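Local coordinates for protein beta sliding clamp (Caulobacter crescentus, PDB 5WCE) that forms a ring-shaped head-to-tail homodimer around DNA and probably tethers DNA polymerases and other proteins to it for processive replication, at residues 101-105 and 115-119. Residues are numbered along the deposited sequence; the frame is centred on the assembly and turned at random.
Sequences DDPRL and NLPVL
Leu105 and Leu116 face each other as an antiparallel hydrogen-bonded pair, and this is where the two segments pack tightly. Leu105 N gives its hydrogen to Leu116 O at 2.8 Å, rather bent at 138°, while the return bond from Leu116 N to Leu105 O is straighter, at 163°. That same Leu105 O also takes a CA-H...O contact from Asn115 CA. Both leucine side chains leave the sheet on one face, Leu105 packing on Ile74 and Ala76 of strand 72-77, Leu116 on Thr80 and Ile84 of helix 78-87. Val118 continues the apolar side: with CG1 anti to its own carbonyl carbon, that methyl lies 3.8 Å from Leu105 CB.

On the side facing the second subunit, Arg104 bends its chain at chi3 (-56°), laying the guanidinium over Asn115, whose CB sits above the centre of the plane, 3.6 Å from Arg104 CZ. Asp102 holds the group: OD1 takes Arg104 NE at 2.9 Å in a salt bridge and Arg104 N from the opposite face of the carboxylate, the latter bond closing an Asx turn. Arg104 NH1 also hydrogen-bonds Ala312 O of the second subunit. With an alanine in place of Arg104, the Asp102 carboxylate would probably lose its charged mate and Ala312 O its donor. The solvent side is at exposed Pro103, whose O comes 3.2 Å from Val118 CG2; beside this a water links the two backbones, accepting from Val118 N at 2.9 Å and donating only weakly to Pro103 O.

Asn115 pairs with a strand of the second subunit. The arrangement is thus the open end of a beta hairpin, strands 105-109 and 112-116, at the edge of the N-terminal domain, where the sheet runs on across the head-to-tail dimer interface characteristic of the beta sliding clamp ring.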
# COMPACT_ATOMS: atom_id res chain seq x y z
N ASP A 101 -19.97 38.06 2.88
CA ASP A 101 -18.93 38.79 3.60
C ASP A 101 -18.62 38.16 5.00
O ASP A 101 -18.44 38.83 6.05
CB ASP A 101 -19.22 40.28 3.67
CG ASP A 101 -17.96 41.10 3.61
OD1 ASP A 101 -16.92 40.62 4.13
OD2 ASP A 101 -17.99 42.21 3.03
N ASP A 102 -18.56 36.84 4.97
CA ASP A 102 -18.08 36.00 6.07
C ASP A 102 -16.50 36.03 5.92
O ASP A 102 -15.97 36.38 4.88
CB ASP A 102 -18.96 34.71 6.05
CG ASP A 102 -18.22 33.40 5.95
OD1 ASP A 102 -17.22 33.19 6.62
OD2 ASP A 102 -18.66 32.51 5.19
N PRO A 103 -15.74 35.78 7.01
CA PRO A 103 -14.25 35.78 6.89
C PRO A 103 -13.63 34.51 6.23
O PRO A 103 -12.42 34.39 6.10
CB PRO A 103 -13.80 35.86 8.35
CG PRO A 103 -14.87 35.09 9.09
CD PRO A 103 -16.17 35.50 8.40
N ARG A 104 -14.46 33.57 5.81
CA ARG A 104 -13.95 32.31 5.27
C ARG A 104 -13.78 32.38 3.76
O ARG A 104 -14.47 33.08 3.10
CB ARG A 104 -14.88 31.17 5.71
CG ARG A 104 -14.75 30.83 7.18
CD ARG A 104 -15.83 29.87 7.67
NE ARG A 104 -17.17 30.39 7.40
CZ ARG A 104 -18.31 29.74 7.69
NH1 ARG A 104 -18.29 28.57 8.29
NH2 ARG A 104 -19.47 30.30 7.37
N LEU A 105 -12.87 31.62 3.21
CA LEU A 105 -12.76 31.45 1.74
C LEU A 105 -14.01 30.69 1.24
O LEU A 105 -14.33 29.62 1.78
CB LEU A 105 -11.52 30.67 1.38
CG LEU A 105 -11.38 30.24 -0.07
CD1 LEU A 105 -11.29 31.45 -0.97
CD2 LEU A 105 -10.20 29.34 -0.28
N ASN A 115 -17.09 26.71 2.78
CA ASN A 115 -16.51 27.90 3.49
C ASN A 115 -15.37 27.34 4.35
O ASN A 115 -15.59 26.46 5.21
CB ASN A 115 -17.54 28.57 4.37
CG ASN A 115 -18.85 28.91 3.63
OD1 ASN A 115 -19.10 30.04 3.33
ND2 ASN A 115 -19.66 27.97 3.37
N LEU A 116 -14.15 27.77 4.05
CA LEU A 116 -12.94 27.26 4.70
C LEU A 116 -12.26 28.39 5.48
O LEU A 116 -12.17 29.51 4.99
CB LEU A 116 -11.96 26.76 3.67
CG LEU A 116 -12.35 25.58 2.80
CD1 LEU A 116 -11.10 25.14 2.05
CD2 LEU A 116 -12.95 24.48 3.66
N PRO A 117 -11.82 28.10 6.72
CA PRO A 117 -11.18 29.14 7.52
C PRO A 117 -9.83 29.52 6.88
O PRO A 117 -9.15 28.70 6.24
CB PRO A 117 -10.95 28.48 8.88
CG PRO A 117 -10.78 27.01 8.51
CD PRO A 117 -11.88 26.82 7.47
N VAL A 118 -9.52 30.80 7.02
CA VAL A 118 -8.29 31.37 6.41
C VAL A 118 -7.33 31.86 7.49
O VAL A 118 -7.73 32.10 8.66
CB VAL A 118 -8.58 32.51 5.41
CG1 VAL A 118 -9.36 31.99 4.23
CG2 VAL A 118 -9.28 33.71 6.05
N LEU A 119 -6.06 31.99 7.10
CA LEU A 119 -5.12 32.70 7.91
C LEU A 119 -4.48 33.81 7.04
O LEU A 119 -4.32 33.64 5.82
CB LEU A 119 -4.10 31.74 8.52
CG LEU A 119 -4.68 30.74 9.53
CD1 LEU A 119 -3.67 29.63 9.79
CD2 LEU A 119 -5.07 31.44 10.86
O HOH W 1 -11.58 32.37 8.38